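PDB 2WB7: PT26-6P from Thermococcus sp., which is of unknown function but is encoded by a mobile extrachromosomal element of Thermococcus and combines two immunoglobulin-like domains with a helical domain. Local coordinates for residues M486-Y491 / A510-Y516; L124-M128 / F295-P300. Numbering follows the deposited sequence.

Interaction 1 (M486-Y491 / A510-Y516)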
loop_
_atom_site.group_PDB
_atom_site.type_symbol
_atom_site.label_atom_id
_atom_site.label_comp_id
_atom_site.label_asym_id
_atom_site.label_seq_id
_atom_site.Cartn_x
_atom_site.Cartn_y
_atom_site.Cartn_z
HETATM N N MSE A 486 18.224 18.419 -15.842
HETATM C CA MSE A 486 17.800 17.391 -14.898
HETATM C C MSE A 486 16.658 16.556 -15.474
HETATM O O MSE A 486 16.648 15.319 -15.359
HETATM C CB MSE A 486 17.369 18.048 -13.599
HETATM C CG MSE A 486 18.527 18.603 -12.767
HETATM SE SE MSE A 486 17.851 19.854 -11.416
HETATM C CE MSE A 486 19.352 19.988 -10.187
ATOM N N ALA A 487 15.703 17.247 -16.103
ATOM C CA ALA A 487 14.584 16.624 -16.798
ATOM C C ALA A 487 15.072 15.696 -17.914
ATOM O O ALA A 487 14.689 14.534 -17.988
ATOM C CB ALA A 487 13.695 17.689 -17.346
ATOM N N GLY A 488 15.950 16.205 -18.763
ATOM C CA GLY A 488 16.540 15.409 -19.818
ATOM C C GLY A 488 17.269 14.210 -19.266
ATOM O O GLY A 488 17.177 13.107 -19.823
ATOM N N ASP A 489 17.998 14.408 -18.171
ATOM C CA ASP A 489 18.686 13.287 -17.516
ATOM C C ASP A 489 17.705 12.195 -17.087
ATOM O O ASP A 489 17.981 11.001 -17.232
ATOM C CB ASP A 489 19.541 13.761 -16.342
ATOM C CG ASP A 489 20.796 14.496 -16.806
ATOM O OD1 ASP A 489 21.204 14.313 -17.984
ATOM O OD2 ASP A 489 21.382 15.254 -15.998
ATOM N N TYR A 490 16.546 12.613 -16.585
ATOM C CA TYR A 490 15.521 11.660 -16.178
ATOM C C TYR A 490 15.048 10.889 -17.398
ATOM O O TYR A 490 15.030 9.658 -17.384
ATOM C CB TYR A 490 14.326 12.365 -15.523
ATOM C CG TYR A 490 14.529 12.780 -14.079
ATOM C CD1 TYR A 490 14.982 11.874 -13.130
ATOM C CD2 TYR A 490 14.251 14.083 -13.662
ATOM C CE1 TYR A 490 15.169 12.250 -11.788
ATOM C CE2 TYR A 490 14.417 14.468 -12.328
ATOM C CZ TYR A 490 14.879 13.542 -11.401
ATOM O OH TYR A 490 15.046 13.931 -10.097
ATOM N N TYR A 491 14.666 11.624 -18.446
ATOM C CA TYR A 491 14.138 11.026 -19.681
ATOM C C TYR A 491 15.059 9.957 -20.228
ATOM O O TYR A 491 14.617 8.910 -20.707
ATOM C CB TYR A 491 13.880 12.087 -20.750
ATOM C CG TYR A 491 12.492 12.679 -20.664
ATOM C CD1 TYR A 491 12.305 14.039 -20.659
ATOM C CD2 TYR A 491 11.369 11.858 -20.564
ATOM C CE1 TYR A 491 11.057 14.583 -20.577
ATOM C CE2 TYR A 491 10.109 12.388 -20.477
ATOM C CZ TYR A 491 9.960 13.759 -20.487
ATOM O OH TYR A 491 8.713 14.319 -20.387
ATOM N N ALA A 510 10.106 9.111 -15.983
ATOM C CA ALA A 510 9.426 9.972 -16.950
ATOM C C ALA A 510 8.542 10.985 -16.265
ATOM O O ALA A 510 8.447 12.124 -16.708
ATOM C CB ALA A 510 8.626 9.160 -17.948
ATOM N N GLU A 511 7.915 10.583 -15.168
ATOM C CA GLU A 511 7.095 11.503 -14.374
ATOM C C GLU A 511 7.922 12.598 -13.703
ATOM O O GLU A 511 7.510 13.769 -13.646
ATOM C CB GLU A 511 6.325 10.736 -13.316
ATOM C CG GLU A 511 5.857 11.598 -12.151
ATOM C CD GLU A 511 4.779 12.593 -12.558
ATOM O OE1 GLU A 511 4.040 12.305 -13.534
ATOM O OE2 GLU A 511 4.683 13.664 -11.909
ATOM N N LYS A 512 9.080 12.212 -13.168
ATOM C CA LYS A 512 10.003 13.191 -12.589
ATOM C C LYS A 512 10.426 14.179 -13.652
ATOM O O LYS A 512 10.522 15.375 -13.391
ATOM C CB LYS A 512 11.249 12.515 -12.026
ATOM C CG LYS A 512 10.975 11.618 -10.843
ATOM C CD LYS A 512 10.095 12.333 -9.828
ATOM C CE LYS A 512 10.915 13.193 -8.878
ATOM N NZ LYS A 512 10.026 13.913 -7.905
ATOM N N ALA A 513 10.689 13.667 -14.854
ATOM C CA ALA A 513 11.026 14.514 -16.000
ATOM C C ALA A 513 9.971 15.594 -16.155
ATOM O O ALA A 513 10.267 16.783 -16.090
ATOM C CB ALA A 513 11.134 13.688 -17.267
ATOM N N LYS A 514 8.728 15.174 -16.350
ATOM C CA LYS A 514 7.655 16.133 -16.566
ATOM C C LYS A 514 7.658 17.190 -15.460
ATOM O O LYS A 514 7.358 18.362 -15.699
ATOM C CB LYS A 514 6.310 15.419 -16.630
ATOM C CG LYS A 514 5.146 16.334 -16.925
ATOM C CD LYS A 514 5.252 16.922 -18.350
ATOM C CE LYS A 514 4.493 18.271 -18.462
ATOM N NZ LYS A 514 3.057 18.213 -17.967
ATOM N N GLU A 515 7.999 16.775 -14.247
ATOM C CA GLU A 515 7.919 17.680 -13.100
ATOM C C GLU A 515 8.984 18.758 -13.156
ATOM O O GLU A 515 8.675 19.940 -13.077
ATOM C CB GLU A 515 8.036 16.906 -11.795
ATOM C CG GLU A 515 6.784 16.133 -11.429
ATOM C CD GLU A 515 6.999 15.253 -10.200
ATOM O OE1 GLU A 515 8.036 15.440 -9.514
ATOM O OE2 GLU A 515 6.141 14.372 -9.928
ATOM N N TYR A 516 10.242 18.345 -13.299
ATOM C CA TYR A 516 11.355 19.274 -13.385
ATOM C C TYR A 516 11.271 20.157 -14.633
ATOM O O TYR A 516 11.653 21.324 -14.623
ATOM C CB TYR A 516 12.677 18.498 -13.353
ATOM C CG TYR A 516 13.039 18.004 -11.975
ATOM C CD1 TYR A 516 14.206 18.427 -11.338
ATOM C CD2 TYR A 516 12.190 17.131 -11.296
ATOM C CE1 TYR A 516 14.525 17.971 -10.058
ATOM C CE2 TYR A 516 12.497 16.674 -10.033
ATOM C CZ TYR A 516 13.658 17.099 -9.414
ATOM O OH TYR A 516 13.934 16.645 -8.154
#
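Helices 471-499 and 503-523 follow one another in the chain and run nearly antiparallel, their local axes at 165° and 7.8 Å apart at closest approach. Such a small separation needs small residues at the crossing, and alanines supply them: the CA atoms of A487 and A513 lie 4.2 Å apart, and A513 CB sits 3.7 Å from A487 O. No hydrogen bond joins the two segments; they are held by aromatic and apolar contacts.

Two CH-pi contacts set rings of 486-491 over beta carbons of 510-516. A513 CB stands 3.3 Å from the centroid of the Y491 ring, and K512 CB 3.6 Å from that of Y490, each almost on the ring normal. A methyl and the first methylene of a lysine are slim enough to approach the face of a tyrosine ring closely. Y490 and Y516 form a T-shaped pair, the edge of Y490 toward the face of Y516, with centroids 5.0 Å apart and planes at 70°.

This is an antiparallel helical hairpin within the helical domain, where helix 442-465 touches A487, Y491 and A510.

Apolar contacts fill in the rest. M486 CB is 3.9 Å from Y516 CD1, and the selenium of this selenomethionine lies 5.1 Å from the Y516 centroid, at the ring edge, a Met-aromatic contact.

Polar ends turn to other partners. K512 carries its amine away from helix 471-499 to bridge E515, NZ to OE1 3.0 Å, and also D12, which accepts a hydrogen bond from Y516 OH. Y490 OH bonds to the backbone oxygen of S237.

Interaction 2 (L124-M128 / F295-P300); sequences LVTVM and FQPANP
This is an apolar interdomain contact: strand 120-129 of the first immunoglobulin-like domain meets the loop between strands 281-290 and 301-314 of the second. Residues 124-128 are in extended beta conformation (phi/psi near -120/135 at both valines), so side chains alternate: V125 and V127 point toward the loop, whereas T126 and M128 point away from it, and their side chains touch V69 and R105 as well as R365. Residues 295-300 form an irregular bend with a cis peptide bond between Q296 and P297, consistent with the sharp change of direction there; P297, A298 and P300 touch the strand. The register centres on V125 and A298, whose CA atoms are 6.1 Å apart.

Both valines have chi1 near 180° (t). V125 puts CG1 3.5 Å from A298 CB and CG2 3.8 Å from P297 CG. V127 directs CG1 to F295 CE2 at 3.7 Å and CG2 to P300 CG at 3.9 Å, with A298 CB 4.3 Å from the same CG2. The F295 side chain (chi1 m) also touches V363.

No hydrogen bond joins the segments: cohesion between them rests on van der Waals fit and partial burial of apolar surface, while V127 O, bonded to R365, adds a polar link beside it.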
loop_
_atom_site.group_PDB
_atom_site.type_symbol
_atom_site.label_atom_id
_atom_site.label_comp_id
_atom_site.label_asym_id
_atom_site.label_seq_id
_atom_site.Cartn_x
_atom_site.Cartn_y
_atom_site.Cartn_z
ATOM N N LEU A 124 -22.769 -11.861 17.476
ATOM C CA LEU A 124 -21.575 -12.681 17.331
ATOM C C LEU A 124 -20.507 -11.972 16.493
ATOM O O LEU A 124 -20.809 -11.365 15.456
ATOM C CB LEU A 124 -21.938 -14.013 16.678
ATOM C CG LEU A 124 -22.817 -14.976 17.473
ATOM C CD1 LEU A 124 -23.279 -16.088 16.546
ATOM C CD2 LEU A 124 -22.073 -15.551 18.681
ATOM N N VAL A 125 -19.257 -12.056 16.934
ATOM C CA VAL A 125 -18.175 -11.425 16.184
ATOM C C VAL A 125 -17.106 -12.427 15.778
ATOM O O VAL A 125 -16.652 -13.243 16.589
ATOM C CB VAL A 125 -17.545 -10.242 16.949
ATOM C CG1 VAL A 125 -16.403 -9.679 16.175
ATOM C CG2 VAL A 125 -18.592 -9.156 17.171
ATOM N N THR A 126 -16.722 -12.370 14.509
ATOM C CA THR A 126 -15.666 -13.226 14.006
ATOM C C THR A 126 -14.774 -12.499 12.987
ATOM O O THR A 126 -15.009 -11.342 12.635
ATOM C CB THR A 126 -16.236 -14.545 13.425
ATOM O OG1 THR A 126 -15.187 -15.516 13.339
ATOM C CG2 THR A 126 -16.822 -14.323 12.054
ATOM N N VAL A 127 -13.721 -13.172 12.543
ATOM C CA VAL A 127 -12.812 -12.612 11.563
ATOM C C VAL A 127 -12.824 -13.524 10.364
ATOM O O VAL A 127 -12.795 -14.736 10.517
ATOM C CB VAL A 127 -11.386 -12.569 12.104
ATOM C CG1 VAL A 127 -10.479 -11.821 11.138
ATOM C CG2 VAL A 127 -11.363 -11.928 13.488
HETATM N N MSE A 128 -12.874 -12.949 9.171
HETATM C CA MSE A 128 -12.885 -13.760 7.951
HETATM C C MSE A 128 -11.848 -13.302 6.904
HETATM O O MSE A 128 -11.128 -12.312 7.088
HETATM C CB MSE A 128 -14.291 -13.790 7.339
HETATM C CG MSE A 128 -15.345 -14.480 8.224
HETATM SE SE MSE A 128 -15.333 -16.464 8.217
HETATM C CE MSE A 128 -15.509 -16.728 10.127
ATOM N N PHE A 295 -10.346 -4.372 13.419
ATOM C CA PHE A 295 -11.106 -5.585 13.717
ATOM C C PHE A 295 -12.153 -5.369 14.804
ATOM O O PHE A 295 -12.905 -6.281 15.123
ATOM C CB PHE A 295 -10.170 -6.708 14.141
ATOM C CG PHE A 295 -9.229 -7.164 13.058
ATOM C CD1 PHE A 295 -7.925 -6.687 12.992
ATOM C CD2 PHE A 295 -9.644 -8.079 12.112
ATOM C CE1 PHE A 295 -7.059 -7.106 11.991
ATOM C CE2 PHE A 295 -8.780 -8.512 11.112
ATOM C CZ PHE A 295 -7.487 -8.022 11.052
ATOM N N GLN A 296 -12.186 -4.170 15.385
ATOM C CA GLN A 296 -13.245 -3.785 16.315
ATOM C C GLN A 296 -14.574 -4.276 15.763
ATOM O O GLN A 296 -14.839 -4.071 14.589
ATOM C CB GLN A 296 -13.303 -2.258 16.416
ATOM C CG GLN A 296 -12.286 -1.639 17.354
ATOM C CD GLN A 296 -12.270 -2.359 18.692
ATOM O OE1 GLN A 296 -11.560 -3.357 18.871
ATOM N NE2 GLN A 296 -13.068 -1.866 19.639
ATOM N N PRO A 297 -15.430 -4.902 16.595
ATOM C CA PRO A 297 -15.347 -5.183 18.031
ATOM C C PRO A 297 -14.477 -6.389 18.351
ATOM O O PRO A 297 -14.160 -6.624 19.514
ATOM C CB PRO A 297 -16.797 -5.487 18.425
ATOM C CG PRO A 297 -17.607 -5.443 17.174
ATOM C CD PRO A 297 -16.695 -5.377 16.013
ATOM N N ALA A 298 -14.107 -7.170 17.344
ATOM C CA ALA A 298 -13.138 -8.238 17.572
ATOM C C ALA A 298 -11.802 -7.617 17.977
ATOM O O ALA A 298 -11.559 -6.413 17.747
ATOM C CB ALA A 298 -12.974 -9.106 16.321
ATOM N N ASN A 299 -10.929 -8.441 18.554
ATOM C CA ASN A 299 -9.612 -7.971 18.942
ATOM C C ASN A 299 -8.505 -9.020 18.890
ATOM O O ASN A 299 -7.852 -9.280 19.896
ATOM C CB ASN A 299 -9.675 -7.375 20.335
ATOM C CG ASN A 299 -8.387 -6.691 20.713
ATOM O OD1 ASN A 299 -7.754 -6.036 19.878
ATOM N ND2 ASN A 299 -7.972 -6.849 21.972
ATOM N N PRO A 300 -8.269 -9.596 17.706
ATOM C CA PRO A 300 -7.317 -10.686 17.567
ATOM C C PRO A 300 -5.894 -10.182 17.773
ATOM O O PRO A 300 -5.611 -9.026 17.475
ATOM C CB PRO A 300 -7.494 -11.121 16.110
ATOM C CG PRO A 300 -8.512 -10.185 15.517
ATOM C CD PRO A 300 -8.639 -9.029 16.403
#

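Overall arrangement
Interaction 1 joins two successive helices within one domain, whereas interaction 2 brings together two domains from segments 167 residues apart in the chain. They share no secondary structure element and do not touch: their centres are 47 Å apart on opposite sides of the chain's centre, with nearest atoms about 33 Å apart. Interaction 1 is mostly buried and covers 442 Å², nearly twice the 232 Å² of the partly buried interaction 2. Neither has a hydrogen bond across its segments. In the helical pair, tyrosine rings pack on alanine and lysine carbons and on each other, and the hydroxyls of Y490 and Y516 bond to partners outside the segments; at the domain junction, aliphatic valines meet proline, alanine and one phenylalanine.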